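Local coordinates for S-M checkpoint control protein RAD4 (Schizosaccharomyces pombe, PDB 4BU0) that acts as a scaffold in DNA replication and the S-M checkpoint, binding phosphorylated Crb2 through the tandem BRCT1,2 domains present here, at residues Gly91-Val94 with Asp95-Leu98; Ser71-Trp74 with Ile75-Tyr79; Asp134-Arg137 with Asp138-His141; Arg119-Asn122 with Tyr123-His127; Tyr57-Ala60 with Ala61-Pro65. All blocks are in the same frame, centred on the assembly; numbering follows the deposited sequence.

How the contacts relate
Contacts 2 and 5 belong to the first BRCT repeat, contacts 3 and 4 to the second. Contact 1 is a surface pair of turns after helix 74-83, in the connection to strand 106-110; the other four are partly buried. It touches contact 2 directly: His97 ND1 lies 2.9 Å from Glu73 OE2, probably a hydrogen bond, and Val94 packs on Trp74. The other pairs do not touch; the centres of contacts 1 and 3 are about 31 Å apart. Contacts 2, 4 and 5 share helical backbone bonding. Contacts 2 and 5 add CH-pi contacts, contact 4 a ring edge on a guanidinium. Contact 3, also a turn, adds a short hydroxyl-carboxylate bond. Contacts 3 and 5 also meet bound peptide.

Contact 1 (Gly91-Val94 with Asp95-Leu98); sequences GLLV and DKHL. Unlike the reference sequence in segment 95-98: Leu98 (reference Phe).
The imidazole of His97 meets Leu93 at its edge. Leu93 O lies in the ring plane, 3.1 Å from His97 CD2. Leu93 CB also comes within 3.8 Å of His97 CD2. The torsion at His97 (chi1 -64°) sets CG beside its own backbone N, which brings the CD2 edge back to Leu93. The ring nitrogen ND1 is hydrogen-bonded to the carboxylate of Glu73, while the CD2 edge only abuts Leu93 O.

Two turns follow each other here, in the connection from the first BRCT repeat to the second. A type I' turn runs from Gly91 to Val94. A type I turn runs from Val94 to His97 and is closed by His97 N donating to Val94 O at 3.0 Å. The donor sits well above the carbonyl plane. A weak bond from Lys96 N to Leu93 O, 3.2 Å long, adds to it. One water joins the two turns: it donates to Gly91 O and accepts from Asp95 N, each at 2.9 Å. Val94 CG1 and Leu98 CD2 make only a loose apolar touch at 4.4 Å.

Leu93 rests on Val77 and Leu78 of helix 74-83. Val94 packs on Trp74 of that helix and, with His97 and Leu98, on Met70 of strand 68-70.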
loop_
_atom_site.group_PDB
_atom_site.type_symbol
_atom_site.label_atom_id
_atom_site.label_comp_id
_atom_site.label_asym_id
_atom_site.label_seq_id
_atom_site.Cartn_x
_atom_site.Cartn_y
_atom_site.Cartn_z
ATOM N N GLY A 91 -7.196 -21.210 5.720
ATOM C CA GLY A 91 -6.987 -19.825 5.300
ATOM C C GLY A 91 -5.667 -19.268 5.814
ATOM O O GLY A 91 -5.161 -18.287 5.259
ATOM N N LEU A 92 -5.113 -19.887 6.875
ATOM C CA LEU A 92 -3.794 -19.526 7.470
ATOM C C LEU A 92 -3.695 -18.025 7.805
ATOM O O LEU A 92 -2.623 -17.423 7.747
ATOM C CB LEU A 92 -2.651 -19.982 6.562
ATOM C CG LEU A 92 -2.591 -21.530 6.447
ATOM C CD1 LEU A 92 -1.813 -21.951 5.237
ATOM C CD2 LEU A 92 -2.000 -22.150 7.724
ATOM N N LEU A 93 -4.835 -17.453 8.209
ATOM C CA LEU A 93 -5.003 -16.048 8.638
ATOM C C LEU A 93 -4.691 -15.043 7.544
ATOM O O LEU A 93 -4.615 -13.847 7.838
ATOM C CB LEU A 93 -4.168 -15.733 9.900
ATOM C CG LEU A 93 -4.413 -16.671 11.079
ATOM C CD1 LEU A 93 -3.527 -16.283 12.268
ATOM C CD2 LEU A 93 -5.888 -16.631 11.545
ATOM N N VAL A 94 -4.549 -15.491 6.297
ATOM C CA VAL A 94 -4.170 -14.594 5.206
ATOM C C VAL A 94 -5.213 -13.475 5.008
ATOM O O VAL A 94 -4.848 -12.285 4.970
ATOM C CB VAL A 94 -3.906 -15.395 3.911
ATOM C CG1 VAL A 94 -3.836 -14.488 2.661
ATOM C CG2 VAL A 94 -2.641 -16.242 4.068
ATOM N N ASP A 95 -6.507 -13.843 4.904
ATOM C CA ASP A 95 -7.513 -12.806 4.640
ATOM C C ASP A 95 -7.638 -11.786 5.752
ATOM O O ASP A 95 -8.064 -10.667 5.476
ATOM C CB ASP A 95 -8.886 -13.447 4.390
ATOM C CG ASP A 95 -9.023 -14.156 3.061
ATOM O OD1 ASP A 95 -8.141 -13.970 2.192
ATOM O OD2 ASP A 95 -10.024 -14.891 2.881
ATOM N N LYS A 96 -7.227 -12.129 6.980
ATOM C CA LYS A 96 -7.291 -11.225 8.120
ATOM C C LYS A 96 -6.094 -10.281 8.174
ATOM O O LYS A 96 -6.104 -9.348 8.979
ATOM C CB LYS A 96 -7.373 -12.021 9.425
ATOM C CG LYS A 96 -8.772 -12.603 9.637
ATOM C CD LYS A 96 -8.799 -13.662 10.718
ATOM C CE LYS A 96 -10.216 -14.022 11.095
ATOM N NZ LYS A 96 -10.251 -15.111 12.108
ATOM N N HIS A 97 -5.044 -10.551 7.376
ATOM C CA HIS A 97 -3.824 -9.744 7.459
ATOM C C HIS A 97 -3.371 -9.230 6.103
ATOM O O HIS A 97 -2.196 -8.914 5.908
ATOM C CB HIS A 97 -2.692 -10.546 8.152
ATOM C CG HIS A 97 -3.039 -10.872 9.567
ATOM N ND1 HIS A 97 -2.897 -9.935 10.571
ATOM C CD2 HIS A 97 -3.619 -11.978 10.081
ATOM C CE1 HIS A 97 -3.357 -10.513 11.675
ATOM N NE2 HIS A 97 -3.809 -11.739 11.431
ATOM N N LEU A 98 -4.298 -9.069 5.169
ATOM C CA LEU A 98 -3.959 -8.449 3.902
ATOM C C LEU A 98 -3.578 -7.009 4.189
ATOM O O LEU A 98 -4.173 -6.367 5.075
ATOM C CB LEU A 98 -5.168 -8.493 2.939
ATOM C CG LEU A 98 -5.535 -9.856 2.415
ATOM C CD1 LEU A 98 -6.914 -9.804 1.699
ATOM C CD2 LEU A 98 -4.507 -10.363 1.450
HETATM O O HOH W 1 -7.407 -16.591 4.659
#

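Contact 2 (Ser71-Trp74 with Ile75-Tyr79); sequences SSEW and IPVLY
This is the N-terminal end of helix 74-83 in the first BRCT repeat, entered through a type I turn from Ser71 to Trp74. In the conformer given, Ser71 OG accepts from Glu73 N at 3.2 Å, a nearly straight capping bond. The first helical bonds follow: Val77 N to Glu73 O at 3.0 Å and Leu78 N to Trp74 O at 2.9 Å. A water donates to Ser71 O and, weakly, to Ser72 O. It also accepts from Ile75 N, an early amide of the helix.

The first torsion of Trp74 (chi1 175°) lays the indole beside Ile75 and Leu78. Ile75 CD1 lies over one face of its six-membered ring, 3.7 Å from the centroid, a CH-pi contact. Leu78 CD2 lies alongside, 4.1 Å from Trp74 NE1. That nitrogen is hydrogen-bonded to Leu92 O. An alanine in place of Trp74 would probably leave Ile75 CD1 without its aromatic face and Leu92 O without its donor.

Trp74 and Ile75 also pack on Ile12 of strand 11-15. Ile75 and Pro76 face helix 19-31 through Lys28 and Glu24, and the ring of Trp74 meets that of His46, which begins strand 46-49.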
loop_
_atom_site.group_PDB
_atom_site.type_symbol
_atom_site.label_atom_id
_atom_site.label_comp_id
_atom_site.label_asym_id
_atom_site.label_seq_id
_atom_site.Cartn_x
_atom_site.Cartn_y
_atom_site.Cartn_z
ATOM N N SER A 71 0.353 -7.667 5.325
ATOM C CA SER A 71 0.837 -6.812 6.395
ATOM C C SER A 71 2.038 -7.459 7.100
ATOM O O SER A 71 2.154 -8.702 7.167
ATOM C CB SER A 71 -0.293 -6.578 7.388
ATOM O OG SER A 71 0.179 -6.003 8.596
ATOM N N SER A 72 2.903 -6.638 7.689
ATOM C CA SER A 72 4.034 -7.146 8.448
ATOM C C SER A 72 3.625 -7.983 9.643
ATOM O O SER A 72 4.438 -8.767 10.117
ATOM C CB SER A 72 4.882 -5.979 8.930
ATOM O OG SER A 72 4.109 -5.154 9.787
ATOM N N GLU A 73 2.392 -7.813 10.134
ATOM C CA GLU A 73 1.945 -8.546 11.318
ATOM C C GLU A 73 1.505 -9.976 10.989
ATOM O O GLU A 73 1.341 -10.781 11.911
ATOM C CB GLU A 73 0.801 -7.786 12.032
ATOM C CG GLU A 73 -0.604 -8.054 11.498
ATOM C CD GLU A 73 -1.471 -6.924 10.959
ATOM O OE1 GLU A 73 -1.423 -5.809 11.527
ATOM O OE2 GLU A 73 -2.259 -7.179 10.014
ATOM N N TRP A 74 1.282 -10.301 9.686
ATOM C CA TRP A 74 0.789 -11.627 9.345
ATOM C C TRP A 74 1.611 -12.782 9.912
ATOM O O TRP A 74 1.082 -13.608 10.659
ATOM C CB TRP A 74 0.654 -11.768 7.819
ATOM C CG TRP A 74 0.266 -13.146 7.387
ATOM C CD1 TRP A 74 -0.741 -13.922 7.902
ATOM C CD2 TRP A 74 0.928 -13.938 6.398
ATOM N NE1 TRP A 74 -0.750 -15.161 7.278
ATOM C CE2 TRP A 74 0.257 -15.188 6.345
ATOM C CE3 TRP A 74 1.998 -13.697 5.513
ATOM C CZ2 TRP A 74 0.663 -16.216 5.478
ATOM C CZ3 TRP A 74 2.367 -14.708 4.625
ATOM C CH2 TRP A 74 1.706 -15.949 4.628
ATOM N N ILE A 75 2.892 -12.840 9.573
ATOM C CA ILE A 75 3.705 -13.981 9.994
ATOM C C ILE A 75 3.854 -14.034 11.529
ATOM O O ILE A 75 3.615 -15.096 12.103
ATOM C CB ILE A 75 5.054 -14.006 9.267
ATOM C CG1 ILE A 75 4.883 -14.397 7.757
ATOM C CG2 ILE A 75 6.059 -14.928 9.995
ATOM C CD1 ILE A 75 4.327 -15.854 7.510
ATOM N N PRO A 76 4.169 -12.930 12.235
ATOM C CA PRO A 76 4.233 -13.034 13.696
ATOM C C PRO A 76 2.924 -13.498 14.331
ATOM O O PRO A 76 2.964 -14.298 15.268
ATOM C CB PRO A 76 4.579 -11.600 14.114
ATOM C CG PRO A 76 5.403 -11.085 12.964
ATOM C CD PRO A 76 4.615 -11.604 11.768
ATOM N N VAL A 77 1.743 -13.052 13.810
ATOM C CA VAL A 77 0.479 -13.467 14.397
ATOM C C VAL A 77 0.220 -14.970 14.113
ATOM O O VAL A 77 -0.190 -15.728 15.012
ATOM C CB VAL A 77 -0.700 -12.570 13.931
ATOM C CG1 VAL A 77 -2.045 -13.141 14.371
ATOM C CG2 VAL A 77 -0.534 -11.142 14.472
ATOM N N LEU A 78 0.451 -15.416 12.867
ATOM C CA LEU A 78 0.230 -16.825 12.561
ATOM C C LEU A 78 1.207 -17.718 13.351
ATOM O O LEU A 78 0.796 -18.744 13.926
ATOM C CB LEU A 78 0.433 -17.032 11.052
ATOM C CG LEU A 78 0.415 -18.478 10.580
ATOM C CD1 LEU A 78 -0.998 -19.112 10.809
ATOM C CD2 LEU A 78 0.779 -18.534 9.093
ATOM N N TYR A 79 2.484 -17.303 13.400
ATOM C CA TYR A 79 3.476 -18.061 14.167
ATOM C C TYR A 79 3.052 -18.180 15.626
ATOM O O TYR A 79 3.136 -19.271 16.199
ATOM C CB TYR A 79 4.818 -17.333 14.096
ATOM C CG TYR A 79 5.917 -18.078 14.809
ATOM C CD1 TYR A 79 6.621 -19.090 14.172
ATOM C CD2 TYR A 79 6.277 -17.748 16.112
ATOM C CE1 TYR A 79 7.657 -19.757 14.806
ATOM C CE2 TYR A 79 7.326 -18.400 16.754
ATOM C CZ TYR A 79 7.993 -19.421 16.107
ATOM O OH TYR A 79 9.038 -20.065 16.733
HETATM O O HOH W 2 4.196 -10.741 8.030
#

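Contact 3 (Asp134-Arg137 with Asp138-His141); sequences DLTR and DVTH
Thr136 and Asp138 lie side by side and point the same way, with a bond between their ends. Thr136 OG1 donates to Asp138 OD1 at 2.5 Å, so short that the exact length should be read with reserve. Both side chains take the crowded position between N and carbonyl carbon, with chi1 58° for Thr136 and 63° for Asp138. This brings hydroxyl and carboxylate together. The other oxygen, Asp138 OD2, has a long and weak ion pair with Arg106.

Leu135 and Val139 meet differently. Their side chains cross at about a right angle, and Leu135 CD1 touches Val139 CG1 at 3.7 Å. Both residues are buried and also pack on Cys108 of strand 106-110. The backbone turn is closed by Val139 N, which donates to Thr136 O at 3.0 Å in a nearly straight bond, from above the carbonyl plane. A water donates to Arg137 O at 2.7 Å and to Val139 O at 2.6 Å, bridging the two carbonyls across the turn. Thr136 N is buried and has no partner in the model.

Residues 134-137 meet the bound peptide. Arg137 NE forms a salt bridge to an acidic peptide side chain, Asp134 OD1 bonds to the peptide backbone, and Leu135 adds backbone bonds and packing. The motif is a type I beta turn from Thr136 to Val139, in the loop leading to strand 141-144 of the second BRCT repeat, here part of a peptide-binding surface.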
loop_
_atom_site.group_PDB
_atom_site.type_symbol
_atom_site.label_atom_id
_atom_site.label_comp_id
_atom_site.label_asym_id
_atom_site.label_seq_id
_atom_site.Cartn_x
_atom_site.Cartn_y
_atom_site.Cartn_z
ATOM N N ASP A 134 -5.350 19.690 4.034
ATOM C CA ASP A 134 -4.384 20.658 3.495
ATOM C C ASP A 134 -3.319 19.941 2.700
ATOM O O ASP A 134 -2.968 18.800 3.051
ATOM C CB ASP A 134 -3.697 21.410 4.651
ATOM C CG ASP A 134 -4.647 22.067 5.629
ATOM O OD1 ASP A 134 -5.651 22.646 5.181
ATOM O OD2 ASP A 134 -4.354 22.043 6.852
ATOM N N LEU A 135 -2.781 20.597 1.669
ATOM C CA LEU A 135 -1.683 19.998 0.916
ATOM C C LEU A 135 -0.372 20.362 1.592
ATOM O O LEU A 135 -0.115 21.548 1.836
ATOM C CB LEU A 135 -1.682 20.476 -0.543
ATOM C CG LEU A 135 -0.649 19.802 -1.430
ATOM C CD1 LEU A 135 -1.053 18.365 -1.804
ATOM C CD2 LEU A 135 -0.472 20.571 -2.707
ATOM N N THR A 136 0.421 19.350 1.903
ATOM C CA THR A 136 1.764 19.497 2.470
ATOM C C THR A 136 2.706 18.647 1.653
ATOM O O THR A 136 2.280 17.802 0.848
ATOM C CB THR A 136 1.822 19.122 3.950
ATOM O OG1 THR A 136 1.382 17.784 4.072
ATOM C CG2 THR A 136 0.961 20.027 4.835
ATOM N N ARG A 137 4.021 18.861 1.857
ATOM C CA ARG A 137 5.027 18.189 1.037
ATOM C C ARG A 137 5.035 16.661 1.226
ATOM O O ARG A 137 5.591 15.986 0.374
ATOM C CB ARG A 137 6.450 18.788 1.254
ATOM C CG ARG A 137 6.913 18.916 2.686
ATOM C CD ARG A 137 8.103 19.874 2.759
ATOM N NE ARG A 137 8.709 19.871 4.090
ATOM C CZ ARG A 137 9.708 19.079 4.460
ATOM N NH1 ARG A 137 10.228 18.208 3.602
ATOM N NH2 ARG A 137 10.191 19.144 5.694
ATOM N N ASP A 138 4.419 16.138 2.280
ATOM C CA ASP A 138 4.410 14.693 2.511
ATOM C C ASP A 138 3.147 14.022 1.951
ATOM O O ASP A 138 2.990 12.799 2.093
ATOM C CB ASP A 138 4.601 14.371 3.991
ATOM C CG ASP A 138 3.527 14.855 4.911
ATOM O OD1 ASP A 138 2.859 15.837 4.568
ATOM O OD2 ASP A 138 3.406 14.297 6.017
ATOM N N VAL A 139 2.274 14.787 1.237
ATOM C CA VAL A 139 1.133 14.141 0.587
ATOM C C VAL A 139 1.663 13.261 -0.536
ATOM O O VAL A 139 2.622 13.634 -1.250
ATOM C CB VAL A 139 0.145 15.231 0.091
ATOM C CG1 VAL A 139 -0.820 14.713 -0.986
ATOM C CG2 VAL A 139 -0.612 15.847 1.284
ATOM N N THR A 140 1.043 12.079 -0.718
ATOM C CA THR A 140 1.502 11.156 -1.743
ATOM C C THR A 140 0.684 11.279 -3.024
ATOM O O THR A 140 1.184 10.983 -4.122
ATOM C CB THR A 140 1.483 9.705 -1.231
ATOM O OG1 THR A 140 0.144 9.289 -0.940
ATOM C CG2 THR A 140 2.381 9.521 0.016
ATOM N N HIS A 141 -0.615 11.634 -2.875
ATOM C CA HIS A 141 -1.506 11.747 -4.020
ATOM C C HIS A 141 -2.443 12.887 -3.845
ATOM O O HIS A 141 -3.105 12.962 -2.818
ATOM C CB HIS A 141 -2.368 10.472 -4.210
ATOM C CG HIS A 141 -1.561 9.221 -4.424
ATOM N ND1 HIS A 141 -0.944 8.565 -3.358
ATOM C CD2 HIS A 141 -1.250 8.577 -5.581
ATOM C CE1 HIS A 141 -0.308 7.518 -3.899
ATOM N NE2 HIS A 141 -0.465 7.490 -5.234
HETATM O O HOH W 3 5.240 13.664 -0.885
#

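Contact 4 (Arg119-Asn122 with Tyr123-His127); sequences RIEN and YVLKH
Arg119 and Tyr123 make the closest side-chain approach of this helical contact, through an exposed arginine in one of its two conformers. The two run side by side and point the same way. Tyr123 CE2 stands over the centre of one guanidinium face, 3.4 Å from Arg119 CZ. The two planes are 78° apart, so the ring meets that face with its rim, not flat. Arg119 CG lies in plane at the ring edge, 3.6 Å from Tyr123 CE2. A bend at chi3 turns the guanidinium to the tyrosine. Tyr123 OH is 3.2 Å from Arg119 NH1. A serine in place of Tyr123 would probably leave the guanidinium without the ring edge at its face and Trp169 without its edge-to-face partner.

Helix 116-126 is the crossover helix of a beta-alpha-beta unit between strands 106-110 and 130-131 in the second BRCT repeat. Its backbone bonds run regularly here, from Tyr123 N to Arg119 O at 3.0 Å through Lys126 N to Asn122 O at 2.9 Å. The packed side is the buried one: Ile120 CG2 is 4.3 Å from Val124 CG2, and both residues pack on strand 106-110. Tyr123 also touches Ile172 of helix 166-174.

The solvent side is looser. Glu121 CG and Leu125 CD1 approach only to 4.4 Å, though both residues touch Phe131. The extended chain of Lys126 leads away from residues 119-122, and just its CB nears Asn122 O, at 3.4 Å.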
loop_
_atom_site.group_PDB
_atom_site.type_symbol
_atom_site.label_atom_id
_atom_site.label_comp_id
_atom_site.label_asym_id
_atom_site.label_seq_id
_atom_site.Cartn_x
_atom_site.Cartn_y
_atom_site.Cartn_z
ATOM N N ARG A 119 -17.340 11.677 0.072
ATOM C CA ARG A 119 -17.389 10.241 -0.198
ATOM C C ARG A 119 -15.946 9.743 -0.453
ATOM O O ARG A 119 -15.545 8.693 0.061
ATOM C CB ARG A 119 -18.307 9.971 -1.398
ATOM C CG ARG A 119 -18.398 8.516 -1.836
ATOM C CD ARG A 119 -19.492 8.348 -2.879
ATOM N NE ARG A 119 -19.177 7.294 -3.842
ATOM C CZ ARG A 119 -19.550 6.024 -3.714
ATOM N NH1 ARG A 119 -20.248 5.634 -2.655
ATOM N NH2 ARG A 119 -19.213 5.132 -4.637
ATOM N N ILE A 120 -15.155 10.526 -1.219
ATOM C CA ILE A 120 -13.748 10.159 -1.482
ATOM C C ILE A 120 -12.994 10.071 -0.147
ATOM O O ILE A 120 -12.266 9.103 0.121
ATOM C CB ILE A 120 -13.096 11.170 -2.455
ATOM C CG1 ILE A 120 -13.707 10.985 -3.871
ATOM C CG2 ILE A 120 -11.564 10.971 -2.514
ATOM C CD1 ILE A 120 -13.431 12.192 -4.816
ATOM N N GLU A 121 -13.151 11.115 0.702
ATOM C CA GLU A 121 -12.513 11.122 2.011
ATOM C C GLU A 121 -12.859 9.856 2.813
ATOM O O GLU A 121 -11.962 9.217 3.364
ATOM C CB GLU A 121 -12.912 12.384 2.780
ATOM C CG GLU A 121 -12.388 12.443 4.201
ATOM C CD GLU A 121 -12.716 13.736 4.926
ATOM O OE1 GLU A 121 -13.163 14.705 4.268
ATOM O OE2 GLU A 121 -12.494 13.777 6.161
ATOM N N ASN A 122 -14.147 9.473 2.819
ATOM C CA ASN A 122 -14.550 8.269 3.530
ATOM C C ASN A 122 -13.874 7.011 2.963
ATOM O O ASN A 122 -13.424 6.157 3.730
ATOM C CB ASN A 122 -16.064 8.102 3.455
ATOM C CG ASN A 122 -16.584 7.090 4.440
ATOM O OD1 ASN A 122 -16.434 7.238 5.655
ATOM N ND2 ASN A 122 -17.179 6.028 3.933
ATOM N N TYR A 123 -13.808 6.887 1.622
ATOM C CA TYR A 123 -13.172 5.691 1.042
ATOM C C TYR A 123 -11.678 5.618 1.327
ATOM O O TYR A 123 -11.143 4.518 1.520
ATOM C CB TYR A 123 -13.380 5.637 -0.469
ATOM C CG TYR A 123 -14.682 4.997 -0.872
ATOM C CD1 TYR A 123 -14.814 3.612 -0.926
ATOM C CD2 TYR A 123 -15.773 5.771 -1.242
ATOM C CE1 TYR A 123 -16.017 3.014 -1.302
ATOM C CE2 TYR A 123 -16.980 5.185 -1.624
ATOM C CZ TYR A 123 -17.097 3.806 -1.652
ATOM O OH TYR A 123 -18.288 3.234 -2.044
ATOM N N VAL A 124 -10.975 6.775 1.343
ATOM C CA VAL A 124 -9.558 6.778 1.669
ATOM C C VAL A 124 -9.357 6.220 3.065
ATOM O O VAL A 124 -8.487 5.387 3.272
ATOM C CB VAL A 124 -8.998 8.224 1.558
ATOM C CG1 VAL A 124 -7.600 8.345 2.194
ATOM C CG2 VAL A 124 -8.975 8.665 0.091
ATOM N N LEU A 125 -10.195 6.672 4.029
ATOM C CA LEU A 125 -10.047 6.221 5.412
ATOM C C LEU A 125 -10.432 4.746 5.561
ATOM O O LEU A 125 -9.723 4.006 6.246
ATOM C CB LEU A 125 -10.908 7.103 6.327
ATOM C CG LEU A 125 -10.501 8.578 6.394
ATOM C CD1 LEU A 125 -11.517 9.368 7.185
ATOM C CD2 LEU A 125 -9.143 8.754 7.024
ATOM N N LYS A 126 -11.515 4.322 4.870
ATOM C CA LYS A 126 -11.979 2.919 4.918
ATOM C C LYS A 126 -10.895 1.963 4.407
ATOM O O LYS A 126 -10.773 0.845 4.899
ATOM C CB LYS A 126 -13.254 2.795 4.056
ATOM C CG LYS A 126 -13.838 1.386 3.919
ATOM C CD LYS A 126 -14.972 1.362 2.904
ATOM C CE LYS A 126 -15.455 -0.037 2.619
ATOM N NZ LYS A 126 -16.436 -0.055 1.500
ATOM N N HIS A 127 -10.052 2.428 3.465
ATOM C CA HIS A 127 -9.028 1.563 2.887
ATOM C C HIS A 127 -7.624 1.824 3.433
ATOM O O HIS A 127 -6.618 1.418 2.821
ATOM C CB HIS A 127 -9.102 1.674 1.364
ATOM C CG HIS A 127 -10.307 0.960 0.866
ATOM N ND1 HIS A 127 -10.333 -0.435 0.779
ATOM C CD2 HIS A 127 -11.531 1.436 0.567
ATOM C CE1 HIS A 127 -11.555 -0.741 0.384
ATOM N NE2 HIS A 127 -12.314 0.344 0.248
#

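Contact 5 (Tyr57-Ala60 with Ala61-Pro65); sequences YKFA and AKSRP
Phe59 has CG anti to its N (chi1 -166°), which swings the ring along the helix towards Ser63 and Arg64. The first torsion of Ser63 (chi1 -43°) puts OG over the centre of the Phe59 ring, 4.0 Å above its plane. Ser63 CB lies over the same face, 4.2 Å from the centroid of the Phe59 ring, a CH-pi contact. Arg64 CG comes to the edge of this ring, 3.9 Å from Phe59 CE1. Beyond CG, the chain of Arg64 bends at chi2 and chi3, and its guanidinium forms a salt bridge with Asp66 and bonds to Lys42 O. Phe59 and Arg64 also pack on an apolar side chain of bound peptide.

The segments lie at the C-terminal end of helix 55-63, the crossover helix between strands 46-49 and 68-70 of the first BRCT repeat. Ala61 N to Tyr57 O, at 2.9 Å, and Ser63 N to Phe59 O, at 2.8 Å, are regular helical bonds. Arg64, the first residue off the helix, still donates from N to Ala60 O at 3.0 Å, but from above the carbonyl plane. That same oxygen also accepts from Arg174. Ala61 CB approaches Tyr57 CE1 at 4.2 Å. This side of the helix packs against the second repeat: both residues touch Ala176, and Tyr57 OH hydrogen-bonds to Val177 N.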
loop_
_atom_site.group_PDB
_atom_site.type_symbol
_atom_site.label_atom_id
_atom_site.label_comp_id
_atom_site.label_asym_id
_atom_site.label_seq_id
_atom_site.Cartn_x
_atom_site.Cartn_y
_atom_site.Cartn_z
ATOM N N TYR A 57 6.771 -3.806 -5.035
ATOM C CA TYR A 57 5.344 -3.576 -4.936
ATOM C C TYR A 57 4.758 -3.234 -6.292
ATOM O O TYR A 57 3.720 -3.766 -6.675
ATOM C CB TYR A 57 5.074 -2.435 -3.936
ATOM C CG TYR A 57 3.608 -2.212 -3.650
ATOM C CD1 TYR A 57 2.788 -1.542 -4.565
ATOM C CD2 TYR A 57 3.049 -2.599 -2.437
ATOM C CE1 TYR A 57 1.438 -1.332 -4.303
ATOM C CE2 TYR A 57 1.698 -2.370 -2.152
ATOM C CZ TYR A 57 0.906 -1.701 -3.079
ATOM O OH TYR A 57 -0.426 -1.466 -2.804
ATOM N N LYS A 58 5.435 -2.334 -7.028
ATOM C CA LYS A 58 4.920 -1.929 -8.336
ATOM C C LYS A 58 4.778 -3.124 -9.288
ATOM O O LYS A 58 3.806 -3.198 -10.042
ATOM C CB LYS A 58 5.819 -0.871 -8.961
ATOM C CG LYS A 58 5.725 0.493 -8.252
ATOM C CD LYS A 58 6.723 1.473 -8.873
ATOM C CE LYS A 58 6.747 2.761 -8.080
ATOM N NZ LYS A 58 7.707 3.732 -8.676
ATOM N N PHE A 59 5.766 -4.060 -9.266
ATOM C CA PHE A 59 5.701 -5.231 -10.138
ATOM C C PHE A 59 4.506 -6.102 -9.793
ATOM O O PHE A 59 3.775 -6.538 -10.670
ATOM C CB PHE A 59 6.995 -6.059 -10.014
ATOM C CG PHE A 59 7.115 -7.078 -11.125
ATOM C CD1 PHE A 59 6.483 -8.314 -11.031
ATOM C CD2 PHE A 59 7.798 -6.771 -12.298
ATOM C CE1 PHE A 59 6.539 -9.231 -12.093
ATOM C CE2 PHE A 59 7.868 -7.693 -13.346
ATOM C CZ PHE A 59 7.223 -8.907 -13.241
ATOM N N ALA A 60 4.289 -6.374 -8.486
ATOM C CA ALA A 60 3.145 -7.181 -8.101
ATOM C C ALA A 60 1.832 -6.502 -8.475
ATOM O O ALA A 60 0.931 -7.169 -8.966
ATOM C CB ALA A 60 3.183 -7.461 -6.597
ATOM N N ALA A 61 1.734 -5.168 -8.261
ATOM C CA ALA A 61 0.491 -4.446 -8.568
ATOM C C ALA A 61 0.179 -4.431 -10.043
ATOM O O ALA A 61 -0.983 -4.447 -10.411
ATOM C CB ALA A 61 0.577 -3.013 -8.069
ATOM N N LYS A 62 1.200 -4.374 -10.877
ATOM C CA LYS A 62 0.990 -4.271 -12.312
ATOM C C LYS A 62 0.849 -5.630 -12.989
ATOM O O LYS A 62 -0.035 -5.798 -13.831
ATOM C CB LYS A 62 2.173 -3.507 -12.919
ATOM C CG LYS A 62 1.945 -3.020 -14.343
ATOM C CD LYS A 62 3.131 -2.213 -14.856
ATOM C CE LYS A 62 2.925 -0.730 -14.629
ATOM N NZ LYS A 62 4.084 0.082 -15.100
ATOM N N SER A 63 1.706 -6.606 -12.620
ATOM C CA SER A 63 1.816 -7.875 -13.342
ATOM C C SER A 63 1.421 -9.164 -12.598
ATOM O O SER A 63 1.293 -10.205 -13.257
ATOM C CB SER A 63 3.265 -8.057 -13.790
ATOM O OG SER A 63 3.833 -6.864 -14.307
ATOM N N ARG A 64 1.299 -9.142 -11.259
ATOM C CA ARG A 64 1.031 -10.391 -10.544
ATOM C C ARG A 64 -0.122 -10.275 -9.524
ATOM O O ARG A 64 0.135 -10.342 -8.314
ATOM C CB ARG A 64 2.324 -10.886 -9.857
ATOM C CG ARG A 64 3.476 -11.296 -10.798
ATOM C CD ARG A 64 3.192 -12.574 -11.585
ATOM N NE ARG A 64 2.868 -13.684 -10.686
ATOM C CZ ARG A 64 3.759 -14.528 -10.177
ATOM N NH1 ARG A 64 5.040 -14.440 -10.519
ATOM N NH2 ARG A 64 3.376 -15.478 -9.337
ATOM N N PRO A 65 -1.401 -10.234 -9.971
ATOM C CA PRO A 65 -2.525 -10.136 -9.019
ATOM C C PRO A 65 -2.733 -11.375 -8.156
ATOM O O PRO A 65 -3.446 -11.310 -7.155
ATOM C CB PRO A 65 -3.745 -9.899 -9.923
ATOM C CG PRO A 65 -3.344 -10.499 -11.241
ATOM C CD PRO A 65 -1.885 -10.196 -11.373
#